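Local coordinates for protein K5 lyase (Enterobacteria phage k1-5, PDB 2X3H) that cleaves the glycosaminoglycan-like K5 capsular polysaccharide by lyase-type elimination, probably letting the phage tail spike breach the capsule of its bacterial host, at residues Thr138-Asn143 with Thr169-Asn174; Thr154-Gln159 with Lys179-Ser184; Ser276-Lys281 with Ser299-Ser304; Val375-Ser380 with Thr404-Ala409; Ser433-Trp438 with Lys455-Gly460. All blocks are in the same frame, centred on the assembly; numbering follows the deposited sequence.

Interaction 1. Residues Thr138-Asn143 with Thr169-Asn174; sequences TGRLSN and TVSDVN. Unlike the reference sequence in segment 138-143: T138 (reference Ala).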
# COMPACT_ATOMS: atom_id res chain seq x y z
N THR A 138 -20.68 16.95 -19.33
CA THR A 138 -19.63 16.25 -20.06
C THR A 138 -18.65 17.26 -20.68
O THR A 138 -19.01 18.43 -20.90
CB THR A 138 -20.14 15.22 -21.11
OG1 THR A 138 -20.56 15.89 -22.31
CG2 THR A 138 -21.27 14.37 -20.54
N GLY A 139 -17.42 16.84 -20.92
CA GLY A 139 -16.45 17.71 -21.58
C GLY A 139 -15.10 17.05 -21.67
O GLY A 139 -14.84 16.04 -21.01
N ARG A 140 -14.24 17.62 -22.51
CA ARG A 140 -12.88 17.13 -22.68
C ARG A 140 -11.98 18.34 -22.92
O ARG A 140 -12.29 19.19 -23.75
CB ARG A 140 -12.84 16.19 -23.89
CG ARG A 140 -11.46 15.82 -24.42
CD ARG A 140 -11.18 14.36 -24.16
NE ARG A 140 -9.90 13.92 -24.73
CZ ARG A 140 -9.21 12.88 -24.27
NH1 ARG A 140 -9.68 12.19 -23.23
NH2 ARG A 140 -8.06 12.53 -24.83
N LEU A 141 -10.89 18.45 -22.16
CA LEU A 141 -9.88 19.45 -22.46
C LEU A 141 -8.57 18.69 -22.51
O LEU A 141 -8.17 18.14 -21.49
CB LEU A 141 -9.83 20.52 -21.37
CG LEU A 141 -8.76 21.60 -21.48
CD1 LEU A 141 -8.89 22.45 -22.73
CD2 LEU A 141 -8.82 22.46 -20.20
N SER A 142 -7.92 18.65 -23.67
CA SER A 142 -6.81 17.71 -23.83
C SER A 142 -5.66 18.19 -24.70
O SER A 142 -5.86 18.98 -25.62
CB SER A 142 -7.34 16.37 -24.37
OG SER A 142 -7.86 16.51 -25.69
N ASN A 143 -4.47 17.67 -24.39
CA ASN A 143 -3.30 17.80 -25.27
C ASN A 143 -2.99 19.25 -25.66
O ASN A 143 -2.81 19.57 -26.84
CB ASN A 143 -3.50 16.94 -26.53
CG ASN A 143 -3.91 15.51 -26.22
OD1 ASN A 143 -3.47 14.91 -25.23
ND2 ASN A 143 -4.76 14.94 -27.07
N THR A 169 -13.36 15.52 -18.55
CA THR A 169 -12.01 14.96 -18.49
C THR A 169 -11.00 15.99 -18.94
O THR A 169 -11.13 16.57 -20.03
CB THR A 169 -11.93 13.69 -19.35
OG1 THR A 169 -12.74 12.68 -18.75
CG2 THR A 169 -10.50 13.19 -19.47
N VAL A 170 -10.01 16.25 -18.10
CA VAL A 170 -8.92 17.16 -18.45
C VAL A 170 -7.67 16.29 -18.50
O VAL A 170 -7.28 15.72 -17.48
CB VAL A 170 -8.73 18.27 -17.40
CG1 VAL A 170 -7.56 19.19 -17.78
CG2 VAL A 170 -10.01 19.09 -17.23
N SER A 171 -7.05 16.17 -19.66
CA SER A 171 -5.96 15.22 -19.79
C SER A 171 -4.81 15.73 -20.62
O SER A 171 -5.00 16.34 -21.69
CB SER A 171 -6.44 13.88 -20.33
OG SER A 171 -7.04 14.01 -21.59
N ASP A 172 -3.60 15.47 -20.13
CA ASP A 172 -2.39 15.86 -20.83
C ASP A 172 -2.38 17.35 -21.15
O ASP A 172 -2.17 17.75 -22.31
CB ASP A 172 -2.24 15.00 -22.08
CG ASP A 172 -1.95 13.57 -21.73
OD1 ASP A 172 -1.05 13.33 -20.89
OD2 ASP A 172 -2.63 12.67 -22.26
N VAL A 173 -2.58 18.14 -20.10
CA VAL A 173 -2.50 19.59 -20.18
C VAL A 173 -1.29 20.12 -19.44
O VAL A 173 -1.02 19.72 -18.30
CB VAL A 173 -3.78 20.26 -19.63
CG1 VAL A 173 -3.66 21.79 -19.72
CG2 VAL A 173 -4.99 19.79 -20.42
N ASN A 174 -0.55 21.01 -20.09
CA ASN A 174 0.60 21.69 -19.48
C ASN A 174 0.29 23.14 -19.16
O ASN A 174 -0.12 23.90 -20.04
CB ASN A 174 1.81 21.62 -20.41
CG ASN A 174 2.19 20.20 -20.76
OD1 ASN A 174 2.31 19.34 -19.88
ND2 ASN A 174 2.39 19.94 -22.05
O HOH W 1 -4.79 13.16 -23.71
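R140 folds its guanidinium over the hydroxyl of S171, which lies 3.4 Å above the guanidinium plane, toward its rim. The arginine leaves the backbone with CG anti to N (chi1 167°) and then bends at chi2, 112°; this kink lays the chain beside T169, the two pointing the same way, with NH1 4.0 Å from T169 CG2. NH1 carries on to a salt bridge with D172 of the second subunit, while T169 OG1 bonds to R203 of that same subunit. Behind these groups runs a parallel ladder, consistent with the right-handed parallel beta-helix of tail-spike proteins: R140, L141 and S142 pair in register with T169, V170 and S171 of the next rung, and the chain turns a corner at N143 and at D172. L141 N donates to T169 O at 2.9 Å, and L141 O receives S171 N in turn. On the opposite side of the ladder from R140, L141 CD2 meets V170 CG1 at 4.3 Å, and L141 CG rests against V173 CG2. At the corner N143 and D172 lie side by side with amide and carboxylate planes 21° apart, N143 OD1 3.4 Å from D172 CB. A water donates to N143 OD1 (2.7 Å) and to D172 OD2 (2.6 Å) and accepts from S171 OG, while N143 ND2 holds D114 of the preceding rung.

Interaction 2. Residues Thr154-Gln159 with Lys179-Ser184; sequences TTQGQQ and KGTGFS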
# COMPACT_ATOMS: atom_id res chain seq x y z
N THR A 154 1.86 38.96 -7.48
CA THR A 154 0.72 38.93 -6.56
C THR A 154 -0.61 39.14 -7.30
O THR A 154 -1.64 39.39 -6.68
CB THR A 154 0.85 39.96 -5.41
OG1 THR A 154 1.00 41.29 -5.95
CG2 THR A 154 2.05 39.63 -4.54
N THR A 155 -0.57 39.01 -8.62
CA THR A 155 -1.77 39.15 -9.44
C THR A 155 -2.70 37.94 -9.31
O THR A 155 -2.24 36.80 -9.36
CB THR A 155 -1.40 39.32 -10.93
OG1 THR A 155 -0.64 40.53 -11.10
CG2 THR A 155 -2.66 39.39 -11.78
N GLN A 156 -3.99 38.20 -9.13
CA GLN A 156 -5.00 37.15 -8.93
C GLN A 156 -5.59 36.64 -10.25
O GLN A 156 -5.90 37.42 -11.15
CB GLN A 156 -6.13 37.67 -8.04
CG GLN A 156 -7.36 36.77 -7.94
CD GLN A 156 -7.10 35.46 -7.20
OE1 GLN A 156 -6.37 35.43 -6.21
NE2 GLN A 156 -7.72 34.38 -7.66
N GLY A 157 -5.74 35.33 -10.37
CA GLY A 157 -6.37 34.74 -11.54
C GLY A 157 -6.22 33.23 -11.60
O GLY A 157 -5.14 32.71 -11.30
N GLN A 158 -7.31 32.54 -11.97
CA GLN A 158 -7.27 31.10 -12.26
C GLN A 158 -6.97 30.93 -13.75
O GLN A 158 -7.49 31.69 -14.58
CB GLN A 158 -8.63 30.40 -12.01
CG GLN A 158 -9.49 30.84 -10.82
CD GLN A 158 -8.77 30.89 -9.49
OE1 GLN A 158 -7.67 30.37 -9.33
NE2 GLN A 158 -9.40 31.53 -8.51
N GLN A 159 -6.20 29.91 -14.10
CA GLN A 159 -5.95 29.64 -15.52
C GLN A 159 -7.15 28.95 -16.19
O GLN A 159 -7.69 29.45 -17.18
CB GLN A 159 -4.66 28.84 -15.74
CG GLN A 159 -3.39 29.55 -15.28
CD GLN A 159 -2.15 28.75 -15.64
OE1 GLN A 159 -1.81 27.77 -14.99
NE2 GLN A 159 -1.44 29.19 -16.69
N LYS A 179 1.87 32.19 -12.09
CA LYS A 179 2.30 33.19 -11.09
C LYS A 179 1.16 33.68 -10.20
O LYS A 179 -0.03 33.39 -10.45
CB LYS A 179 2.90 34.42 -11.79
CG LYS A 179 4.16 34.16 -12.59
CD LYS A 179 4.64 35.45 -13.29
CE LYS A 179 5.79 35.13 -14.25
NZ LYS A 179 6.32 36.33 -14.98
N GLY A 180 1.51 34.46 -9.17
CA GLY A 180 0.53 35.17 -8.36
C GLY A 180 -0.36 34.26 -7.55
O GLY A 180 0.04 33.15 -7.17
N THR A 181 -1.57 34.73 -7.29
CA THR A 181 -2.52 33.96 -6.51
C THR A 181 -3.59 33.36 -7.41
O THR A 181 -3.94 33.92 -8.45
CB THR A 181 -3.14 34.80 -5.38
OG1 THR A 181 -3.81 35.93 -5.94
CG2 THR A 181 -2.04 35.27 -4.44
N GLY A 182 -4.08 32.20 -6.98
CA GLY A 182 -5.04 31.42 -7.76
C GLY A 182 -4.44 30.07 -8.12
O GLY A 182 -3.38 29.70 -7.62
N PHE A 183 -5.12 29.38 -9.02
CA PHE A 183 -4.80 28.00 -9.37
C PHE A 183 -4.69 27.78 -10.87
O PHE A 183 -5.32 28.48 -11.67
CB PHE A 183 -5.87 27.07 -8.80
CG PHE A 183 -5.95 27.10 -7.31
CD1 PHE A 183 -5.27 26.14 -6.56
CD2 PHE A 183 -6.66 28.09 -6.65
CE1 PHE A 183 -5.31 26.17 -5.17
CE2 PHE A 183 -6.70 28.12 -5.26
CZ PHE A 183 -6.02 27.16 -4.52
N SER A 184 -3.89 26.79 -11.25
CA SER A 184 -3.80 26.41 -12.66
C SER A 184 -5.11 25.79 -13.13
O SER A 184 -5.64 26.17 -14.16
CB SER A 184 -2.62 25.47 -12.90
OG SER A 184 -1.41 26.17 -12.69
O HOH W 2 -3.61 38.62 -5.06
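A chi1 of 170° and a bend at chi2 swing the Q156 amide across T181 at about a right angle. T181 meets it with OG1 lodged between backbone N and carbonyl carbon (chi1 59°), and OG1 donates to Q156 OE1 at 2.6 Å from above the amide carbonyl plane. A water donates both to T181 OG1 and to T154 O, tying the outer end of the loop to the same hydroxyl. Q158, also bent at chi2, turns its amide back to the chain: OE1 takes the N-H of F183 at 2.8 Å almost in line with the carbonyl, and sits at the edge of the F183 ring, 3.7 Å from CD2. The same oxygen of Q158 lies 3.2 Å from G182 CA. Q159 is extended beyond CG, and its OE1 accepts from S184 OG at 2.8 Å in the carbonyl plane; S184 OG is also bonded to Y236. Main-chain bonds run between these amides, G157 N giving to T181 O at 3.0 Å and Q159 N to F183 O. K150 NZ bonds to the carbonyls of T155, G157 and K179, gathering several acceptors about one amine. The Q158 amide thus takes the place of a backbone acceptor for F183 N, and loops of successive coils stacked by backbone bonds fit a parallel beta-helix.

Interaction 3. Residues Ser276-Lys281 with Ser299-Ser304; sequences SNNLIK and STNLIS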
# COMPACT_ATOMS: atom_id res chain seq x y z
N SER A 276 -13.11 14.49 3.38
CA SER A 276 -13.31 13.26 4.15
C SER A 276 -13.59 12.12 3.18
O SER A 276 -14.13 12.34 2.09
CB SER A 276 -14.49 13.43 5.12
OG SER A 276 -14.27 14.47 6.06
N ASN A 277 -13.25 10.88 3.57
CA ASN A 277 -13.54 9.75 2.70
C ASN A 277 -12.87 9.85 1.32
O ASN A 277 -13.48 9.50 0.30
CB ASN A 277 -15.06 9.56 2.53
CG ASN A 277 -15.72 8.94 3.75
OD1 ASN A 277 -16.79 9.38 4.20
ND2 ASN A 277 -15.12 7.90 4.27
N ASN A 278 -11.63 10.34 1.28
CA ASN A 278 -10.84 10.35 0.05
C ASN A 278 -9.67 9.41 0.15
O ASN A 278 -9.17 9.16 1.25
CB ASN A 278 -10.32 11.76 -0.21
CG ASN A 278 -11.44 12.76 -0.35
OD1 ASN A 278 -12.15 12.77 -1.36
ND2 ASN A 278 -11.61 13.61 0.68
N LEU A 279 -9.24 8.91 -1.01
CA LEU A 279 -8.06 8.06 -1.10
C LEU A 279 -6.96 8.85 -1.78
O LEU A 279 -7.15 9.38 -2.87
CB LEU A 279 -8.40 6.80 -1.92
CG LEU A 279 -7.24 5.89 -2.32
CD1 LEU A 279 -6.52 5.33 -1.09
CD2 LEU A 279 -7.76 4.75 -3.18
N ILE A 280 -5.80 8.95 -1.14
CA ILE A 280 -4.67 9.71 -1.69
C ILE A 280 -3.49 8.76 -1.68
O ILE A 280 -3.06 8.31 -0.62
CB ILE A 280 -4.37 10.97 -0.85
CG1 ILE A 280 -5.58 11.92 -0.90
CG2 ILE A 280 -3.08 11.66 -1.34
CD1 ILE A 280 -5.61 12.91 0.27
N LYS A 281 -3.00 8.40 -2.86
CA LYS A 281 -2.03 7.30 -2.94
C LYS A 281 -0.90 7.54 -3.95
O LYS A 281 -1.13 7.86 -5.12
CB LYS A 281 -2.75 5.98 -3.23
CG LYS A 281 -3.55 6.00 -4.51
CD LYS A 281 -4.15 4.63 -4.85
CE LYS A 281 -3.91 4.29 -6.32
NZ LYS A 281 -4.44 2.93 -6.71
N SER A 299 -12.07 13.62 8.03
CA SER A 299 -12.05 12.28 8.60
C SER A 299 -12.11 11.16 7.57
O SER A 299 -12.56 11.35 6.42
CB SER A 299 -13.22 12.14 9.57
OG SER A 299 -14.42 12.52 8.95
N THR A 300 -11.69 9.99 8.02
CA THR A 300 -11.72 8.76 7.23
C THR A 300 -11.14 8.89 5.82
O THR A 300 -11.69 8.36 4.86
CB THR A 300 -13.11 8.06 7.26
OG1 THR A 300 -14.10 8.90 6.65
CG2 THR A 300 -13.50 7.77 8.71
N ASN A 301 -10.01 9.61 5.71
CA ASN A 301 -9.22 9.59 4.49
C ASN A 301 -8.16 8.52 4.61
O ASN A 301 -7.66 8.27 5.70
CB ASN A 301 -8.53 10.94 4.26
CG ASN A 301 -9.53 12.08 4.13
OD1 ASN A 301 -10.27 12.16 3.13
ND2 ASN A 301 -9.58 12.94 5.14
N LEU A 302 -7.86 7.88 3.48
CA LEU A 302 -6.82 6.85 3.42
C LEU A 302 -5.69 7.39 2.56
O LEU A 302 -5.87 7.60 1.36
CB LEU A 302 -7.38 5.56 2.82
CG LEU A 302 -6.44 4.36 2.67
CD1 LEU A 302 -5.62 4.09 3.90
CD2 LEU A 302 -7.24 3.11 2.26
N ILE A 303 -4.56 7.66 3.21
CA ILE A 303 -3.39 8.21 2.54
C ILE A 303 -2.30 7.14 2.54
O ILE A 303 -1.97 6.59 3.59
CB ILE A 303 -2.91 9.46 3.27
CG1 ILE A 303 -3.99 10.55 3.19
CG2 ILE A 303 -1.55 9.92 2.72
CD1 ILE A 303 -3.87 11.61 4.23
N SER A 304 -1.75 6.83 1.37
CA SER A 304 -0.93 5.62 1.25
C SER A 304 0.26 5.80 0.32
O SER A 304 0.08 6.25 -0.81
CB SER A 304 -1.82 4.46 0.77
OG SER A 304 -1.09 3.25 0.69
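N278 and N301 stand side by side, their amide planes 6° apart, like steps of one ladder. N301 OD1 takes two bonds from N278, one from backbone N at 2.9 Å and one from ND2 at 3.1 Å, reaching it from opposite faces of the amide plane. Both asparagines keep CG anti to the carbonyl carbon (chi1 -60° in each), and with chi2 also matched, near -70°, the two amides come out nearly coplanar. The series goes on in both directions: N278 ND2 also bonds to A248 and N278 OD1 to the N-H of N251, while N301 N is held by N328. One residue earlier, N277 runs alongside T300, pointing the same way. S276 OG accepts S299 N at 3.1 Å and bonds as well to A274. Further along, the parallel strands 279-281 and 302-304 pair in register. L279 lies beside L302, with L279 CD1 3.9 Å from L302 CG, and on the other face I280 parallels I303, I280 CB 4.1 Å from I303 CG1. I280 N gives to L302 O at 2.8 Å, and I280 O receives S304 N. K281 and S304 follow on the leucine side, where S304 OG bonds to D305 of the second subunit. Like lies over like at S276/S299, N278/N301, L279/L302 and I280/I303: the N278 and N301 amides are met by main chain and by one another, while the aliphatic side chains exclude water.

Interaction 4. Residues Val375-Ser380 with Thr404-Ala409; sequences VITFES and TIDGAA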
# COMPACT_ATOMS: atom_id res chain seq x y z
N VAL A 375 10.86 12.91 15.57
CA VAL A 375 10.15 11.90 14.79
C VAL A 375 8.63 12.11 14.87
O VAL A 375 7.99 12.43 13.87
CB VAL A 375 10.51 10.45 15.21
CG1 VAL A 375 9.75 9.45 14.35
CG2 VAL A 375 12.03 10.20 15.09
N ILE A 376 8.05 11.97 16.07
CA ILE A 376 6.59 12.12 16.24
C ILE A 376 6.26 13.33 17.09
O ILE A 376 6.93 13.58 18.11
CB ILE A 376 5.98 10.86 16.89
CG1 ILE A 376 6.26 9.63 16.05
CG2 ILE A 376 4.46 11.00 17.05
CD1 ILE A 376 6.17 8.31 16.82
N THR A 377 5.23 14.09 16.70
CA THR A 377 4.69 15.16 17.57
C THR A 377 3.21 14.91 17.83
O THR A 377 2.41 14.87 16.89
CB THR A 377 4.86 16.56 16.94
OG1 THR A 377 6.26 16.88 16.82
CG2 THR A 377 4.16 17.60 17.80
N PHE A 378 2.87 14.72 19.11
CA PHE A 378 1.49 14.62 19.56
C PHE A 378 1.19 15.93 20.27
O PHE A 378 1.76 16.20 21.33
CB PHE A 378 1.32 13.49 20.60
CG PHE A 378 1.52 12.10 20.06
CD1 PHE A 378 0.74 11.62 19.01
CD2 PHE A 378 2.45 11.26 20.64
CE1 PHE A 378 0.91 10.33 18.54
CE2 PHE A 378 2.62 9.96 20.18
CZ PHE A 378 1.85 9.50 19.12
N GLU A 379 0.32 16.76 19.70
CA GLU A 379 0.00 18.03 20.36
C GLU A 379 -0.93 17.79 21.55
O GLU A 379 -1.52 16.72 21.69
CB GLU A 379 -0.54 19.07 19.37
CG GLU A 379 0.47 19.35 18.26
CD GLU A 379 0.19 20.60 17.42
OE1 GLU A 379 -0.90 21.21 17.53
OE2 GLU A 379 1.09 20.93 16.61
N SER A 380 -1.04 18.78 22.43
CA SER A 380 -1.58 18.49 23.76
C SER A 380 -3.02 17.96 23.81
O SER A 380 -3.37 17.23 24.75
CB SER A 380 -1.37 19.67 24.71
OG SER A 380 -2.34 20.65 24.48
N THR A 404 12.58 12.42 20.40
CA THR A 404 12.00 11.49 19.44
C THR A 404 10.47 11.55 19.44
O THR A 404 9.84 11.61 18.38
CB THR A 404 12.47 10.04 19.69
OG1 THR A 404 13.91 10.00 19.68
CG2 THR A 404 11.92 9.09 18.61
N ILE A 405 9.90 11.55 20.64
CA ILE A 405 8.45 11.69 20.78
C ILE A 405 8.14 12.98 21.53
O ILE A 405 8.33 13.05 22.74
CB ILE A 405 7.84 10.48 21.54
CG1 ILE A 405 8.16 9.17 20.81
CG2 ILE A 405 6.33 10.67 21.71
CD1 ILE A 405 7.85 7.95 21.64
N ASP A 406 7.69 13.99 20.80
CA ASP A 406 7.30 15.25 21.40
C ASP A 406 5.83 15.11 21.81
O ASP A 406 4.99 14.77 20.99
CB ASP A 406 7.50 16.39 20.41
CG ASP A 406 7.27 17.75 21.03
OD1 ASP A 406 7.10 17.81 22.26
OD2 ASP A 406 7.30 18.77 20.30
N GLY A 407 5.52 15.36 23.07
CA GLY A 407 4.16 15.16 23.55
C GLY A 407 4.00 13.78 24.18
O GLY A 407 2.91 13.22 24.21
N ALA A 408 5.10 13.26 24.72
CA ALA A 408 5.07 11.91 25.29
C ALA A 408 4.08 11.76 26.45
O ALA A 408 3.61 10.64 26.73
CB ALA A 408 6.47 11.47 25.72
N ALA A 409 3.76 12.86 27.14
CA ALA A 409 2.81 12.75 28.25
C ALA A 409 1.42 12.33 27.79
O ALA A 409 0.59 11.89 28.61
CB ALA A 409 2.75 14.07 29.03
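The ring of F378 carries I376 CG2 over one face, 3.6 Å above the plane and set toward the rim, while G407 O lies at its edge, near the ring plane. The F355 ring also meets it, with planes at about 30°. I405 CG2 comes in obliquely, 4.1 Å from both F378 CD2 and F378 CE2, its side chain running beside the ring and pointing the same way. I405 holds CG1 anti to the carbonyl carbon (chi1 -58°), which leaves CG2 anti to N and facing the phenylalanine. At the other end V375 CG2 touches T404 CG2 at 3.7 Å. On the opposite face of the sheet T377 and D406 stand alongside, T377 OG1 3.8 Å from D406 CB. The backbones bind as a parallel ladder: I376 N gives to T404 O, D406 N to I376 O at 2.8 Å, and F378 N to D406 O. G407 then turns the chain, its CA 3.4 Å from F378 O in a CA-H...O contact. Strand 376-378 lies between strand 349-355, to which T377 is bonded through A353 and F355, and strand 405-406. V420 of strand 419-422 packs on I376, F378 and I405, while V387 and V389 of strand 386-389 cover I376 as well.

Interaction 5. Residues Ser433-Trp438 with Lys455-Gly460; sequences SGRFEW and KYRMLG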
# COMPACT_ATOMS: atom_id res chain seq x y z
N SER A 433 -5.87 0.14 25.90
CA SER A 433 -6.67 -0.71 26.80
C SER A 433 -6.15 -0.68 28.22
O SER A 433 -6.77 -1.26 29.12
CB SER A 433 -6.66 -2.16 26.32
OG SER A 433 -5.37 -2.73 26.52
N GLY A 434 -4.99 -0.05 28.42
CA GLY A 434 -4.31 -0.02 29.70
C GLY A 434 -3.58 -1.31 30.04
O GLY A 434 -3.12 -1.49 31.18
N ARG A 435 -3.45 -2.21 29.06
CA ARG A 435 -2.76 -3.49 29.29
C ARG A 435 -2.22 -4.08 27.99
O ARG A 435 -2.56 -3.61 26.89
CB ARG A 435 -3.68 -4.51 29.99
CG ARG A 435 -4.90 -4.93 29.18
CD ARG A 435 -5.73 -5.88 30.02
NE ARG A 435 -6.89 -6.39 29.30
CZ ARG A 435 -8.11 -5.90 29.42
NH1 ARG A 435 -8.35 -4.88 30.24
NH2 ARG A 435 -9.12 -6.44 28.73
N PHE A 436 -1.38 -5.11 28.13
CA PHE A 436 -0.99 -5.99 27.04
C PHE A 436 -1.46 -7.38 27.41
O PHE A 436 -1.27 -7.82 28.54
CB PHE A 436 0.53 -5.98 26.84
CG PHE A 436 1.02 -4.70 26.22
CD1 PHE A 436 1.37 -3.60 27.01
CD2 PHE A 436 1.09 -4.59 24.84
CE1 PHE A 436 1.79 -2.40 26.39
CE2 PHE A 436 1.51 -3.41 24.24
CZ PHE A 436 1.85 -2.32 25.02
N GLU A 437 -2.12 -8.04 26.47
CA GLU A 437 -2.69 -9.35 26.74
C GLU A 437 -2.59 -10.26 25.55
O GLU A 437 -2.89 -9.85 24.42
CB GLU A 437 -4.15 -9.24 27.21
CG GLU A 437 -5.14 -8.71 26.19
CD GLU A 437 -6.58 -9.04 26.57
OE1 GLU A 437 -7.28 -9.70 25.78
OE2 GLU A 437 -7.00 -8.65 27.67
N TRP A 438 -2.15 -11.49 25.82
CA TRP A 438 -2.00 -12.55 24.83
C TRP A 438 -2.87 -13.73 25.25
O TRP A 438 -2.94 -14.05 26.44
CB TRP A 438 -0.56 -13.05 24.83
CG TRP A 438 0.45 -12.06 24.32
CD1 TRP A 438 0.94 -11.99 23.05
CD2 TRP A 438 1.10 -11.02 25.07
NE1 TRP A 438 1.85 -10.95 22.95
CE2 TRP A 438 1.98 -10.35 24.18
CE3 TRP A 438 1.04 -10.60 26.41
CZ2 TRP A 438 2.78 -9.27 24.58
CZ3 TRP A 438 1.85 -9.52 26.81
CH2 TRP A 438 2.70 -8.87 25.89
N LYS A 455 -1.75 -5.75 34.23
CA LYS A 455 -1.45 -4.97 33.04
C LYS A 455 -0.77 -5.79 31.97
O LYS A 455 -0.60 -5.33 30.82
CB LYS A 455 -0.55 -3.80 33.46
CG LYS A 455 -1.34 -2.70 34.16
CD LYS A 455 -0.51 -1.79 35.02
CE LYS A 455 -1.42 -0.77 35.66
NZ LYS A 455 -0.76 -0.01 36.75
N TYR A 456 -0.32 -6.99 32.35
CA TYR A 456 0.28 -7.97 31.44
C TYR A 456 -0.38 -9.32 31.68
O TYR A 456 -0.46 -9.78 32.82
CB TYR A 456 1.82 -8.04 31.66
CG TYR A 456 2.43 -6.71 31.32
CD1 TYR A 456 2.70 -6.38 29.99
CD2 TYR A 456 2.64 -5.73 32.30
CE1 TYR A 456 3.21 -5.14 29.64
CE2 TYR A 456 3.15 -4.48 31.95
CZ TYR A 456 3.42 -4.20 30.62
OH TYR A 456 3.91 -2.97 30.24
N ARG A 457 -0.88 -9.94 30.62
CA ARG A 457 -1.65 -11.18 30.76
C ARG A 457 -1.23 -12.18 29.70
O ARG A 457 -1.30 -11.89 28.51
CB ARG A 457 -3.15 -10.89 30.65
CG ARG A 457 -3.67 -9.91 31.70
CD ARG A 457 -5.16 -9.55 31.48
NE ARG A 457 -5.57 -8.47 32.39
CZ ARG A 457 -6.83 -8.11 32.61
NH1 ARG A 457 -7.83 -8.72 31.97
NH2 ARG A 457 -7.10 -7.13 33.47
N MET A 458 -0.79 -13.36 30.13
CA MET A 458 -0.38 -14.42 29.23
C MET A 458 -1.25 -15.63 29.52
O MET A 458 -1.06 -16.32 30.52
CB MET A 458 1.10 -14.73 29.42
CG MET A 458 1.94 -13.60 28.87
SD MET A 458 3.69 -13.88 29.17
CE MET A 458 4.34 -13.02 27.76
N LEU A 459 -2.21 -15.87 28.63
CA LEU A 459 -3.37 -16.72 28.94
C LEU A 459 -3.43 -17.97 28.09
O LEU A 459 -3.01 -17.99 26.92
CB LEU A 459 -4.66 -15.92 28.71
CG LEU A 459 -4.69 -14.56 29.40
CD1 LEU A 459 -5.87 -13.73 28.92
CD2 LEU A 459 -4.70 -14.70 30.92
N GLY A 460 -4.00 -19.01 28.69
CA GLY A 460 -4.26 -20.26 27.97
C GLY A 460 -5.11 -21.21 28.79
O GLY A 460 -5.35 -20.98 29.97
O HOH W 3 -7.92 -10.42 29.66
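A short parallel two-stranded ladder, strand 436-438 beside 456-459, carries this contact, and strands of the other two subunits extend it across the trimer interface. R435 and R457 stack their guanidinium groups, planes 7° apart and centres 4.1 Å from each other, with R435 CD over the centre of the R457 group. Two like charges this close would probably repel, and E437 probably offsets part of this: its OE2 accepts R435 NE at 2.8 Å, nearly in the guanidinium plane, as part of a salt bridge. A water donates to E437 OE2 and accepts from R457 NH1 at 2.9 Å, lying at the edge of that guanidinium, while R457 NE is bonded to D454. CG of R435 sits between backbone N and carbonyl carbon (chi1 63°), and the chain beyond it is extended, which carries the group over R457. On the other face F436 and Y456 lie side by side, rim to rim with planes at 6°, CD1 of F436 3.6 Å from CE1 of Y456. Next along, W438 has M458 CE over one face and R457 O at its edge, 3.4 Å from CE3. W438 N gives to R457 O at 2.8 Å. Y456 OH reaches L459 of the third subunit, and W438 meets W438 of that chain edge-to-face. F436, W438 and Y456 turned toward the other subunits, with charged residues on the other face, are consistent with the intertwined trimeric beta-structure of phage tail spikes.

In the fold
Interactions 1 and 3 build on the same run of stacked parallel strands, their centres 25 Å apart, and both touch the second subunit; the first ends in charged and watery corners, the second in buried amides and aliphatics. Interaction 2 alternates with interaction 1 along the chain, so the loop after strand 144-147 is locked to the turn after strand 168-178; it is only partly buried and relies on glutamines. Interaction 4 joins a later pair of strands, with an aromatic and aliphatic face. Interaction 5, about 57 Å from interaction 1 between centres, lies on the opposite side of the chain's centre and mixes stacked arginines with aromatics at a subunit interface.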